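PDB 3HTN: putative DNA binding protein from Bacteroides thetaiotaomicron VPI-5482, which is of unknown biological role but carries a PCC (DUF296) domain that binds metal ions near a subunit boundary and may also interact with DNA. Local coordinates for residues G44-I49 and L94-T99; M76-L81 and G121-E126. All coordinates share one frame; numbering follows the deposited sequence.

Contact 1 (G44-I49 and L94-T99); sequences GSINGI and LHLHIT
In the antiparallel sheet of the PCC domain, Ile46 reaches past an intervening strand to meet Leu94 and Leu96 on the face covered by helix 28-39. Strand 76-88 lies between the two segments, and Ile46 pairs with its Gly83, so the two strands stay apart, 8.0 Å from Ile46 CA to Leu96 CA, and touch through side chains alone. Ile46 does so with the tip of its longer branch. CG1 stands beside the backbone N (chi1 -58°) and the branch then runs extended, carrying CD1 toward the second segment. Ile46 CD1 lies 3.9 Å from Leu94 CD2, the two side chains crossing at about a right angle, and 4.2 Å from Leu96 CD2, where they meet more slantwise. Leu32 of the helix touches all three residues, and Ile85 touches Ile46 and Leu94 from the strand between. Branched aliphatic side chains suit this side, having no polar atoms to satisfy beneath the helix. The alternation of the strand turns His95 and His97 to the other face, where NE2 of each binds nickel, while their ND1 atoms hydrogen-bond to Glu122 and Ile78 of the second subunit. No hydrogen bond crosses between the segments; van der Waals packing and the burial of apolar surface give the strand an apolar back, opposite the face whose histidines hold the metal.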
loop_
_atom_site.group_PDB
_atom_site.type_symbol
_atom_site.label_atom_id
_atom_site.label_comp_id
_atom_site.label_asym_id
_atom_site.label_seq_id
_atom_site.Cartn_x
_atom_site.Cartn_y
_atom_site.Cartn_z
ATOM N N GLY A 44 10.901 -2.529 11.090
ATOM C CA GLY A 44 10.906 -2.118 9.705
ATOM C C GLY A 44 9.560 -2.282 9.063
ATOM O O GLY A 44 8.564 -2.485 9.732
ATOM N N SER A 45 9.547 -2.237 7.740
ATOM C CA SER A 45 8.320 -2.365 6.978
ATOM C C SER A 45 8.525 -3.312 5.833
ATOM O O SER A 45 9.651 -3.548 5.402
ATOM C CB SER A 45 7.902 -1.009 6.445
ATOM O OG SER A 45 8.844 -0.571 5.495
ATOM N N ILE A 46 7.419 -3.882 5.354
ATOM C CA ILE A 46 7.442 -4.785 4.218
ATOM C C ILE A 46 6.281 -4.395 3.330
ATOM O O ILE A 46 5.185 -4.175 3.822
ATOM C CB ILE A 46 7.287 -6.272 4.650
ATOM C CG1 ILE A 46 8.382 -6.707 5.622
ATOM C CG2 ILE A 46 7.235 -7.196 3.394
ATOM C CD1 ILE A 46 8.276 -8.153 6.143
ATOM N N ASN A 47 6.534 -4.319 2.032
ATOM C CA ASN A 47 5.541 -3.958 1.042
ATOM C C ASN A 47 5.876 -4.669 -0.242
ATOM O O ASN A 47 7.029 -4.747 -0.614
ATOM C CB ASN A 47 5.592 -2.480 0.779
ATOM C CG ASN A 47 5.124 -1.682 1.944
ATOM O OD1 ASN A 47 3.909 -1.573 2.170
ATOM N ND2 ASN A 47 6.068 -1.108 2.719
ATOM N N GLY A 48 4.880 -5.189 -0.939
ATOM C CA GLY A 48 5.125 -5.719 -2.250
ATOM C C GLY A 48 3.968 -6.342 -2.974
ATOM O O GLY A 48 2.802 -6.159 -2.588
ATOM N N ILE A 49 4.311 -7.048 -4.051
ATOM C CA ILE A 49 3.354 -7.597 -5.004
ATOM C C ILE A 49 3.869 -8.938 -5.498
ATOM O O ILE A 49 5.048 -9.301 -5.309
ATOM C CB ILE A 49 3.104 -6.605 -6.199
ATOM C CG1 ILE A 49 4.407 -6.274 -6.954
ATOM C CG2 ILE A 49 2.436 -5.331 -5.721
ATOM C CD1 ILE A 49 4.186 -5.544 -8.286
ATOM N N LEU A 94 6.233 -10.479 12.552
ATOM C CA LEU A 94 5.693 -9.846 11.371
ATOM C C LEU A 94 4.194 -9.660 11.528
ATOM O O LEU A 94 3.510 -10.553 11.980
ATOM C CB LEU A 94 5.932 -10.701 10.138
ATOM C CG LEU A 94 7.375 -10.968 9.782
ATOM C CD1 LEU A 94 7.438 -11.693 8.432
ATOM C CD2 LEU A 94 8.136 -9.681 9.753
ATOM N N HIS A 95 3.687 -8.481 11.165
ATOM C CA HIS A 95 2.271 -8.207 11.102
ATOM C C HIS A 95 1.998 -7.748 9.682
ATOM O O HIS A 95 2.398 -6.663 9.312
ATOM C CB HIS A 95 1.886 -7.155 12.138
ATOM C CG HIS A 95 0.420 -6.924 12.254
ATOM N ND1 HIS A 95 -0.099 -5.777 12.805
ATOM C CD2 HIS A 95 -0.642 -7.657 11.828
ATOM C CE1 HIS A 95 -1.424 -5.832 12.750
ATOM N NE2 HIS A 95 -1.778 -6.974 12.182
ATOM N N LEU A 96 1.359 -8.620 8.910
ATOM C CA LEU A 96 1.178 -8.436 7.485
ATOM C C LEU A 96 -0.279 -8.549 7.133
ATOM O O LEU A 96 -0.953 -9.479 7.557
ATOM C CB LEU A 96 1.951 -9.528 6.717
ATOM C CG LEU A 96 3.437 -9.700 7.043
ATOM C CD1 LEU A 96 4.041 -10.844 6.219
ATOM C CD2 LEU A 96 4.188 -8.375 6.834
ATOM N N HIS A 97 -0.773 -7.582 6.374
ATOM C CA HIS A 97 -2.072 -7.650 5.765
ATOM C C HIS A 97 -1.914 -7.701 4.246
ATOM O O HIS A 97 -0.836 -7.436 3.704
ATOM C CB HIS A 97 -2.923 -6.450 6.183
ATOM C CG HIS A 97 -3.407 -6.492 7.599
ATOM N ND1 HIS A 97 -4.445 -5.705 8.043
ATOM C CD2 HIS A 97 -3.032 -7.254 8.655
ATOM C CE1 HIS A 97 -4.662 -5.968 9.326
ATOM N NE2 HIS A 97 -3.862 -6.949 9.700
ATOM N N ILE A 98 -2.974 -8.055 3.544
ATOM C CA ILE A 98 -2.860 -8.283 2.131
ATOM C C ILE A 98 -4.180 -8.023 1.451
ATOM O O ILE A 98 -5.243 -8.175 2.058
ATOM C CB ILE A 98 -2.383 -9.744 1.885
ATOM C CG1 ILE A 98 -1.805 -9.991 0.488
ATOM C CG2 ILE A 98 -3.507 -10.797 2.216
ATOM C CD1 ILE A 98 -1.185 -11.368 0.314
ATOM N N THR A 99 -4.077 -7.668 0.164
ATOM C CA THR A 99 -5.161 -7.500 -0.745
ATOM C C THR A 99 -4.806 -8.314 -1.961
ATOM O O THR A 99 -3.675 -8.189 -2.493
ATOM C CB THR A 99 -5.388 -6.048 -1.147
ATOM O OG1 THR A 99 -5.384 -5.225 0.030
ATOM C CG2 THR A 99 -6.679 -5.904 -1.946
#

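Contact 2 (M76-L81 and G121-E126); sequences MEISNL and GEFVVE
Apolar packing joins Leu81 and Ile78 to the ring of Phe123, bridging strand 44-52, which runs between the two segments. Leu81 makes the closer approach: its CD1 lies 3.8 Å from Phe123 CE1, and its CB is 4.1 Å from that same ring carbon. CG stands anti to the backbone N (chi1 178°), which points the branch at the ring, and the two side chains cross at about a right angle. Ile78 comes instead to the edge of the ring, near its plane, with CD1 4.4 Å from Phe123 CZ. The ring is brought to both by its own first torsion (chi1 -58°), which turns it back toward Gly121, whose CA is 3.7 Å from Phe123 CE2. A glycine suits that place because a beta-carbon there would be crowded by the ring. Ile22 on strand 17-22 also touches Phe123.

Ile78 and Leu81 can both serve the same ring, although three positions apart, because the chain turns a corner between them. Ser79 and Asn80 both face Thr99 of strand 91-101, forming a classic beta bulge, and the extra residue restores Leu81 to the side of the sheet that Ile78 faces.

No hydrogen bond joins the two segments; several of their polar groups instead bond to the third subunit. The Ile78 carbonyl O accepts a hydrogen bond from ND1 of His97 of the third subunit, while the carboxylate of Glu122 is shared: OE1 bonds to ND1 of His95 and OE2 forms a salt bridge with Arg134, both of that third subunit. Small and polar, Ser79 fits the turn, its OG hydrogen-bonded to OG1 of Thr99 of the third subunit.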
loop_
_atom_site.group_PDB
_atom_site.type_symbol
_atom_site.label_atom_id
_atom_site.label_comp_id
_atom_site.label_asym_id
_atom_site.label_seq_id
_atom_site.Cartn_x
_atom_site.Cartn_y
_atom_site.Cartn_z
HETATM N N MSE A 76 -4.219 -16.305 -7.550
HETATM C CA MSE A 76 -4.548 -14.946 -7.166
HETATM C C MSE A 76 -3.361 -14.037 -7.401
HETATM O O MSE A 76 -2.214 -14.466 -7.264
HETATM C CB MSE A 76 -4.918 -14.866 -5.657
HETATM C CG MSE A 76 -6.198 -15.597 -5.321
HETATM SE SE MSE A 76 -6.438 -15.977 -3.455
HETATM C CE MSE A 76 -5.221 -17.561 -3.389
ATOM N N GLU A 77 -3.641 -12.771 -7.681
ATOM C CA GLU A 77 -2.620 -11.733 -7.750
ATOM C C GLU A 77 -2.586 -10.982 -6.440
ATOM O O GLU A 77 -3.655 -10.616 -5.932
ATOM C CB GLU A 77 -2.958 -10.752 -8.855
ATOM C CG GLU A 77 -2.737 -11.332 -10.279
ATOM C CD GLU A 77 -1.275 -11.648 -10.642
ATOM O OE1 GLU A 77 -0.324 -11.296 -9.889
ATOM O OE2 GLU A 77 -1.064 -12.293 -11.703
ATOM N N ILE A 78 -1.416 -10.773 -5.856
ATOM C CA ILE A 78 -1.294 -9.923 -4.700
ATOM C C ILE A 78 -1.258 -8.481 -5.191
ATOM O O ILE A 78 -0.242 -8.038 -5.781
ATOM C CB ILE A 78 -0.005 -10.194 -3.910
ATOM C CG1 ILE A 78 0.098 -11.659 -3.458
ATOM C CG2 ILE A 78 0.066 -9.230 -2.703
ATOM C CD1 ILE A 78 1.415 -12.030 -2.794
ATOM N N SER A 79 -2.331 -7.719 -5.000
ATOM C CA SER A 79 -2.312 -6.320 -5.439
ATOM C C SER A 79 -1.550 -5.460 -4.452
ATOM O O SER A 79 -0.925 -4.471 -4.857
ATOM C CB SER A 79 -3.702 -5.775 -5.682
ATOM O OG SER A 79 -4.474 -5.758 -4.491
ATOM N N ASN A 80 -1.492 -5.877 -3.193
ATOM C CA ASN A 80 -0.715 -5.185 -2.198
ATOM C C ASN A 80 -0.533 -6.076 -1.003
ATOM O O ASN A 80 -1.491 -6.656 -0.526
ATOM C CB ASN A 80 -1.409 -3.894 -1.750
ATOM C CG ASN A 80 -0.693 -3.222 -0.665
ATOM O OD1 ASN A 80 -0.847 -3.580 0.488
ATOM N ND2 ASN A 80 0.187 -2.290 -1.012
ATOM N N LEU A 81 0.696 -6.211 -0.555
ATOM C CA LEU A 81 0.998 -6.816 0.733
ATOM C C LEU A 81 1.640 -5.671 1.502
ATOM O O LEU A 81 2.573 -5.023 0.991
ATOM C CB LEU A 81 1.936 -8.003 0.598
ATOM C CG LEU A 81 2.386 -8.714 1.899
ATOM C CD1 LEU A 81 2.689 -10.160 1.603
ATOM C CD2 LEU A 81 3.565 -7.988 2.542
ATOM N N GLY A 121 7.365 -12.840 -6.757
ATOM C CA GLY A 121 7.179 -12.356 -5.399
ATOM C C GLY A 121 8.218 -11.295 -5.112
ATOM O O GLY A 121 9.391 -11.619 -4.890
ATOM N N GLU A 122 7.794 -10.037 -5.154
ATOM C CA GLU A 122 8.698 -8.878 -5.227
ATOM C C GLU A 122 8.381 -7.948 -4.088
ATOM O O GLU A 122 7.346 -7.304 -4.096
ATOM C CB GLU A 122 8.492 -8.197 -6.577
ATOM C CG GLU A 122 8.845 -9.123 -7.743
ATOM C CD GLU A 122 8.507 -8.579 -9.111
ATOM O OE1 GLU A 122 8.210 -7.371 -9.231
ATOM O OE2 GLU A 122 8.578 -9.381 -10.072
ATOM N N PHE A 123 9.250 -7.918 -3.082
ATOM C CA PHE A 123 8.986 -7.217 -1.836
ATOM C C PHE A 123 10.101 -6.274 -1.481
ATOM O O PHE A 123 11.257 -6.539 -1.816
ATOM C CB PHE A 123 8.751 -8.231 -0.705
ATOM C CG PHE A 123 7.627 -9.149 -1.011
ATOM C CD1 PHE A 123 6.325 -8.729 -0.811
ATOM C CD2 PHE A 123 7.841 -10.379 -1.583
ATOM C CE1 PHE A 123 5.270 -9.530 -1.159
ATOM C CE2 PHE A 123 6.784 -11.188 -1.918
ATOM C CZ PHE A 123 5.500 -10.762 -1.728
ATOM N N VAL A 124 9.745 -5.144 -0.889
ATOM C CA VAL A 124 10.714 -4.180 -0.395
ATOM C C VAL A 124 10.658 -4.258 1.132
ATOM O O VAL A 124 9.578 -4.082 1.732
ATOM C CB VAL A 124 10.424 -2.753 -0.872
ATOM C CG1 VAL A 124 11.484 -1.784 -0.324
ATOM C CG2 VAL A 124 10.402 -2.702 -2.416
ATOM N N VAL A 125 11.798 -4.549 1.745
ATOM C CA VAL A 125 11.910 -4.652 3.215
ATOM C C VAL A 125 12.788 -3.508 3.674
ATOM O O VAL A 125 13.946 -3.439 3.246
ATOM C CB VAL A 125 12.515 -5.964 3.658
ATOM C CG1 VAL A 125 12.661 -6.017 5.207
ATOM C CG2 VAL A 125 11.701 -7.131 3.155
ATOM N N GLU A 126 12.237 -2.589 4.459
ATOM C CA GLU A 126 13.009 -1.498 5.026
ATOM C C GLU A 126 13.413 -1.880 6.434
ATOM O O GLU A 126 12.589 -2.348 7.206
ATOM C CB GLU A 126 12.231 -0.200 5.084
ATOM C CG GLU A 126 13.093 0.961 5.582
ATOM C CD GLU A 126 12.402 2.304 5.540
ATOM O OE1 GLU A 126 11.290 2.398 4.970
ATOM O OE2 GLU A 126 12.978 3.268 6.092
#

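The segments of the two contacts interleave in one sheet, in the order 121-126, 44-49, 76-81, 94-99, so each contact spans a strand belonging to the other; their centres are 7 Å apart. Probable backbone hydrogen bonds join them, Asn47 O to Val124 N at 2.8 Å and Ile49 O to Glu122 N at 2.8 Å. The bare CA of Gly48 lets Phe123 CD1 approach to 3.5 Å, and Ile46 touches Leu81. Around the trimer, contact 1 carries the metal ligands and contact 2 their second shell: Glu122 and Ile78 hold histidines of a neighbouring subunit. The side chain of Leu96 is about 8 Å from nickel, and that of Ile78 about 8 Å from an iron ion.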